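Local coordinates for protein enoyl-CoA hydratase (Geobacillus kaustophilus, PDB 2PPY) that probably hydrates enoyl-CoA thioesters in fatty acid beta-oxidation, at residues A[19-32]-A[57-71]. Numbering follows the deposited sequence.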
loop_
_atom_site.group_PDB
_atom_site.type_symbol
_atom_site.label_atom_id
_atom_site.label_comp_id
_atom_site.label_asym_id
_atom_site.label_seq_id
_atom_site.Cartn_x
_atom_site.Cartn_y
_atom_site.Cartn_z
ATOM N N ILE A 19 -16.144 -29.524 -12.364
ATOM C CA ILE A 19 -16.047 -29.370 -10.917
ATOM C C ILE A 19 -15.112 -30.421 -10.333
ATOM O O ILE A 19 -15.123 -31.580 -10.750
ATOM C CB ILE A 19 -17.421 -29.523 -10.232
ATOM C CG1 ILE A 19 -18.376 -28.431 -10.720
ATOM C CG2 ILE A 19 -17.261 -29.448 -8.721
ATOM C CD1 ILE A 19 -19.792 -28.583 -10.200
ATOM N N ALA A 20 -14.294 -30.005 -9.374
ATOM C CA ALA A 20 -13.376 -30.918 -8.713
ATOM C C ALA A 20 -13.692 -30.868 -7.232
ATOM O O ALA A 20 -13.909 -29.794 -6.674
ATOM C CB ALA A 20 -11.930 -30.499 -8.954
ATOM N N GLU A 21 -13.745 -32.030 -6.597
ATOM C CA GLU A 21 -14.025 -32.077 -5.175
ATOM C C GLU A 21 -12.825 -32.685 -4.485
ATOM O O GLU A 21 -12.386 -33.779 -4.831
ATOM C CB GLU A 21 -15.260 -32.928 -4.872
ATOM C CG GLU A 21 -16.508 -32.546 -5.636
ATOM C CD GLU A 21 -17.758 -33.182 -5.049
ATOM O OE1 GLU A 21 -17.647 -34.273 -4.453
ATOM O OE2 GLU A 21 -18.853 -32.597 -5.190
ATOM N N ILE A 22 -12.283 -31.958 -3.517
ATOM C CA ILE A 22 -11.142 -32.445 -2.766
ATOM C C ILE A 22 -11.694 -32.932 -1.435
ATOM O O ILE A 22 -12.064 -32.128 -0.573
ATOM C CB ILE A 22 -10.110 -31.325 -2.520
ATOM C CG1 ILE A 22 -9.686 -30.698 -3.853
ATOM C CG2 ILE A 22 -8.899 -31.897 -1.797
ATOM C CD1 ILE A 22 -8.699 -29.538 -3.718
ATOM N N HIS A 23 -11.782 -34.251 -1.281
ATOM C CA HIS A 23 -12.295 -34.827 -0.048
ATOM C C HIS A 23 -11.159 -35.086 0.921
ATOM O O HIS A 23 -10.155 -35.695 0.562
ATOM C CB HIS A 23 -13.042 -36.130 -0.331
ATOM C CG HIS A 23 -14.358 -35.933 -1.014
ATOM N ND1 HIS A 23 -15.563 -36.225 -0.409
ATOM C CD2 HIS A 23 -14.662 -35.467 -2.249
ATOM C CE1 HIS A 23 -16.550 -35.950 -1.243
ATOM N NE2 HIS A 23 -16.030 -35.490 -2.366
ATOM N N LEU A 24 -11.326 -34.617 2.152
ATOM C CA LEU A 24 -10.315 -34.797 3.177
ATOM C C LEU A 24 -10.656 -35.997 4.065
ATOM O O LEU A 24 -11.760 -36.090 4.598
ATOM C CB LEU A 24 -10.219 -33.534 4.036
ATOM C CG LEU A 24 -10.069 -32.199 3.290
ATOM C CD1 LEU A 24 -10.006 -31.055 4.296
ATOM C CD2 LEU A 24 -8.817 -32.216 2.433
ATOM N N HIS A 25 -9.708 -36.915 4.204
ATOM C CA HIS A 25 -9.883 -38.098 5.041
ATOM C C HIS A 25 -8.542 -38.432 5.686
ATOM O O HIS A 25 -7.881 -39.391 5.308
ATOM C CB HIS A 25 -10.394 -39.296 4.217
ATOM C CG HIS A 25 -9.619 -39.547 2.958
ATOM N ND1 HIS A 25 -10.133 -39.284 1.708
ATOM C CD2 HIS A 25 -8.378 -40.051 2.757
ATOM C CE1 HIS A 25 -9.242 -39.616 0.789
ATOM N NE2 HIS A 25 -8.168 -40.082 1.400
ATOM N N ILE A 26 -8.150 -37.634 6.672
ATOM C CA ILE A 26 -6.876 -37.812 7.346
ATOM C C ILE A 26 -6.969 -38.638 8.624
ATOM O O ILE A 26 -6.157 -39.531 8.866
ATOM C CB ILE A 26 -6.265 -36.451 7.705
ATOM C CG1 ILE A 26 -6.299 -35.531 6.485
ATOM C CG2 ILE A 26 -4.839 -36.629 8.192
ATOM C CD1 ILE A 26 -6.114 -34.062 6.826
ATOM N N ASN A 27 -7.953 -38.317 9.454
ATOM C CA ASN A 27 -8.146 -39.016 10.716
ATOM C C ASN A 27 -9.415 -38.529 11.401
ATOM O O ASN A 27 -10.183 -37.756 10.832
ATOM C CB ASN A 27 -6.927 -38.820 11.642
ATOM C CG ASN A 27 -6.559 -37.362 11.843
ATOM O OD1 ASN A 27 -7.430 -36.504 11.959
ATOM N ND2 ASN A 27 -5.256 -37.078 11.911
ATOM N N LYS A 28 -9.612 -38.999 12.627
ATOM C CA LYS A 28 -10.795 -38.666 13.405
ATOM C C LYS A 28 -11.212 -37.199 13.366
ATOM O O LYS A 28 -12.408 -36.890 13.336
ATOM C CB LYS A 28 -10.569 -39.076 14.866
ATOM C CG LYS A 28 -9.287 -38.459 15.444
ATOM C CD LYS A 28 -8.945 -38.943 16.862
ATOM C CE LYS A 28 -9.737 -40.163 17.294
ATOM N NZ LYS A 28 -9.285 -40.623 18.650
ATOM N N SER A 29 -10.237 -36.291 13.368
ATOM C CA SER A 29 -10.543 -34.855 13.356
ATOM C C SER A 29 -9.834 -34.120 12.219
ATOM O O SER A 29 -9.776 -32.894 12.197
ATOM C CB SER A 29 -10.151 -34.218 14.698
ATOM O OG SER A 29 -8.782 -34.391 14.970
ATOM N N ASN A 30 -9.331 -34.887 11.255
ATOM C CA ASN A 30 -8.602 -34.335 10.125
ATOM C C ASN A 30 -7.470 -33.409 10.558
ATOM O O ASN A 30 -7.253 -32.360 9.943
ATOM C CB ASN A 30 -9.533 -33.593 9.158
ATOM C CG ASN A 30 -10.219 -34.527 8.178
ATOM O OD1 ASN A 30 -9.615 -35.478 7.685
ATOM N ND2 ASN A 30 -11.480 -34.246 7.875
ATOM N N SER A 31 -6.764 -33.783 11.625
ATOM C CA SER A 31 -5.617 -33.001 12.091
ATOM C C SER A 31 -4.497 -33.322 11.112
ATOM O O SER A 31 -4.100 -34.477 10.974
ATOM C CB SER A 31 -5.218 -33.421 13.503
ATOM O OG SER A 31 -6.199 -33.006 14.433
ATOM N N TYR A 32 -3.985 -32.298 10.440
ATOM C CA TYR A 32 -2.962 -32.496 9.416
ATOM C C TYR A 32 -1.504 -32.350 9.818
ATOM O O TYR A 32 -1.181 -31.864 10.902
ATOM C CB TYR A 32 -3.235 -31.548 8.248
ATOM C CG TYR A 32 -3.177 -30.086 8.636
ATOM C CD1 TYR A 32 -4.339 -29.369 8.935
ATOM C CD2 TYR A 32 -1.954 -29.422 8.729
ATOM C CE1 TYR A 32 -4.276 -28.021 9.315
ATOM C CE2 TYR A 32 -1.882 -28.080 9.109
ATOM C CZ TYR A 32 -3.044 -27.388 9.400
ATOM O OH TYR A 32 -2.962 -26.074 9.787
ATOM N N ILE A 57 -14.545 -27.699 -4.899
ATOM C CA ILE A 57 -15.230 -27.772 -3.620
ATOM C C ILE A 57 -14.356 -28.571 -2.664
ATOM O O ILE A 57 -13.955 -29.693 -2.963
ATOM C CB ILE A 57 -16.586 -28.502 -3.711
ATOM C CG1 ILE A 57 -17.507 -27.812 -4.711
ATOM C CG2 ILE A 57 -17.245 -28.511 -2.336
ATOM C CD1 ILE A 57 -18.815 -28.571 -4.948
ATOM N N VAL A 58 -14.051 -27.994 -1.515
ATOM C CA VAL A 58 -13.252 -28.711 -0.545
ATOM C C VAL A 58 -14.207 -29.179 0.545
ATOM O O VAL A 58 -14.900 -28.371 1.158
ATOM C CB VAL A 58 -12.159 -27.807 0.056
ATOM C CG1 VAL A 58 -11.314 -28.596 1.050
ATOM C CG2 VAL A 58 -11.289 -27.242 -1.063
HETATM N N MSE A 59 -14.276 -30.492 0.748
HETATM C CA MSE A 59 -15.146 -31.050 1.775
HETATM C C MSE A 59 -14.453 -32.144 2.573
HETATM O O MSE A 59 -13.357 -32.578 2.227
HETATM C CB MSE A 59 -16.458 -31.570 1.167
HETATM C CG MSE A 59 -16.354 -32.210 -0.205
HETATM SE SE MSE A 59 -18.072 -32.922 -0.808
HETATM C CE MSE A 59 -18.805 -31.384 -1.707
ATOM N N SER A 60 -15.094 -32.570 3.654
ATOM C CA SER A 60 -14.539 -33.589 4.534
ATOM C C SER A 60 -15.405 -34.839 4.587
ATOM O O SER A 60 -16.635 -34.750 4.579
ATOM C CB SER A 60 -14.388 -33.018 5.948
ATOM O OG SER A 60 -13.995 -34.012 6.879
ATOM N N ASP A 61 -14.760 -36.001 4.642
ATOM C CA ASP A 61 -15.483 -37.266 4.719
ATOM C C ASP A 61 -15.527 -37.741 6.164
ATOM O O ASP A 61 -16.010 -38.834 6.448
ATOM C CB ASP A 61 -14.813 -38.343 3.861
ATOM C CG ASP A 61 -14.835 -38.016 2.382
ATOM O OD1 ASP A 61 -15.842 -37.447 1.904
ATOM O OD2 ASP A 61 -13.847 -38.345 1.693
ATOM N N VAL A 62 -15.009 -36.921 7.072
ATOM C CA VAL A 62 -14.999 -37.261 8.489
ATOM C C VAL A 62 -16.271 -36.726 9.150
ATOM O O VAL A 62 -16.597 -35.542 9.045
ATOM C CB VAL A 62 -13.752 -36.685 9.193
ATOM C CG1 VAL A 62 -13.762 -37.053 10.669
ATOM C CG2 VAL A 62 -12.492 -37.231 8.527
ATOM N N PRO A 63 -17.003 -37.606 9.845
ATOM C CA PRO A 63 -18.254 -37.315 10.544
ATOM C C PRO A 63 -18.489 -35.925 11.150
ATOM O O PRO A 63 -19.224 -35.115 10.581
ATOM C CB PRO A 63 -18.318 -38.428 11.585
ATOM C CG PRO A 63 -17.786 -39.587 10.813
ATOM C CD PRO A 63 -16.572 -38.991 10.119
ATOM N N LYS A 64 -17.872 -35.650 12.293
ATOM C CA LYS A 64 -18.086 -34.378 12.987
ATOM C C LYS A 64 -17.074 -33.258 12.751
ATOM O O LYS A 64 -17.167 -32.204 13.383
ATOM C CB LYS A 64 -18.174 -34.637 14.494
ATOM C CG LYS A 64 -19.197 -35.693 14.892
ATOM C CD LYS A 64 -20.614 -35.226 14.600
ATOM C CE LYS A 64 -21.641 -36.265 15.022
ATOM N NZ LYS A 64 -23.036 -35.802 14.772
ATOM N N PHE A 65 -16.115 -33.467 11.855
ATOM C CA PHE A 65 -15.106 -32.442 11.612
ATOM C C PHE A 65 -14.820 -32.150 10.155
ATOM O O PHE A 65 -14.863 -33.041 9.306
ATOM C CB PHE A 65 -13.753 -32.830 12.222
ATOM C CG PHE A 65 -13.761 -33.013 13.711
ATOM C CD1 PHE A 65 -14.480 -34.047 14.303
ATOM C CD2 PHE A 65 -12.981 -32.196 14.518
ATOM C CE1 PHE A 65 -14.417 -34.262 15.674
ATOM C CE2 PHE A 65 -12.913 -32.404 15.893
ATOM C CZ PHE A 65 -13.628 -33.439 16.470
ATOM N N PHE A 66 -14.527 -30.885 9.877
ATOM C CA PHE A 66 -14.108 -30.487 8.544
ATOM C C PHE A 66 -12.614 -30.697 8.774
ATOM O O PHE A 66 -11.951 -31.434 8.049
ATOM C CB PHE A 66 -14.389 -29.007 8.279
ATOM C CG PHE A 66 -13.708 -28.478 7.047
ATOM C CD1 PHE A 66 -14.120 -28.877 5.784
ATOM C CD2 PHE A 66 -12.623 -27.614 7.153
ATOM C CE1 PHE A 66 -13.465 -28.428 4.644
ATOM C CE2 PHE A 66 -11.959 -27.158 6.020
ATOM C CZ PHE A 66 -12.382 -27.568 4.760
ATOM N N SER A 67 -12.119 -30.059 9.837
ATOM C CA SER A 67 -10.722 -30.154 10.254
ATOM C C SER A 67 -10.487 -29.360 11.534
ATOM O O SER A 67 -10.967 -28.229 11.676
ATOM C CB SER A 67 -9.785 -29.637 9.160
ATOM O OG SER A 67 -8.445 -29.625 9.621
ATOM N N ALA A 68 -9.747 -29.952 12.467
ATOM C CA ALA A 68 -9.446 -29.283 13.729
ATOM C C ALA A 68 -8.073 -28.615 13.696
ATOM O O ALA A 68 -7.532 -28.252 14.735
ATOM C CB ALA A 68 -9.515 -30.278 14.883
ATOM N N GLY A 69 -7.505 -28.460 12.503
ATOM C CA GLY A 69 -6.208 -27.816 12.397
ATOM C C GLY A 69 -5.008 -28.746 12.372
ATOM O O GLY A 69 -5.112 -29.914 12.002
ATOM N N ALA A 70 -3.856 -28.224 12.774
ATOM C CA ALA A 70 -2.626 -29.007 12.780
ATOM C C ALA A 70 -2.582 -30.056 13.886
ATOM O O ALA A 70 -3.069 -29.831 14.995
ATOM C CB ALA A 70 -1.420 -28.075 12.901
ATOM N N ASP A 71 -1.993 -31.206 13.570
ATOM C CA ASP A 71 -1.847 -32.296 14.529
ATOM C C ASP A 71 -0.851 -31.857 15.605
ATOM O O ASP A 71 0.329 -31.672 15.323
ATOM C CB ASP A 71 -1.325 -33.546 13.813
ATOM C CG ASP A 71 -1.256 -34.757 14.725
ATOM O OD1 ASP A 71 -0.569 -34.688 15.764
ATOM O OD2 ASP A 71 -1.889 -35.780 14.395
#
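The imidazole of H23 has the CG of selenomethionine M59 over the centre of one face, a CH-pi contact 3.9 Å from CG to the ring centroid, while the M59 SE approaches obliquely; F14 packs edge-to-face with the same ring. At the ring's edge, nearly in its plane, ND1 donates to D61 OD1 on the syn side (2.6 Å, 170° at the hydrogen), and NE2 donates to E21 OE1. Past the strand ends, S29 CB sits over one face of F65, offset toward the rim. With CG between backbone N and carbonyl carbon (chi1 62°), the Y32 ring lies against the 69-70 backbone, A70 CA over its centre and S67 OG near its edge. Both carboxylates beside H23 also form salt bridges to helix 193-205, E21 OE2 with R198 and D61 OD1 with R194. With a leucine in place of H23, the two carboxylates, keeping their arginines, would probably be freer to turn, and M59 CG would lose the ring face it rests on. H23 belongs to the beta-alpha-beta unit of the crotonase fold, in which parallel neighbours 19-24 and 55-60, joined through helix 34-48, exchange ladder bonds such as I22 N to I57 O (2.9 Å). Beyond the strands, N30 ties the loops together; its ND2 donates to F66 O from above the carbonyl plane (2.9 Å), and its backbone O receives the S67 hydroxyl at 3.0 Å from OG.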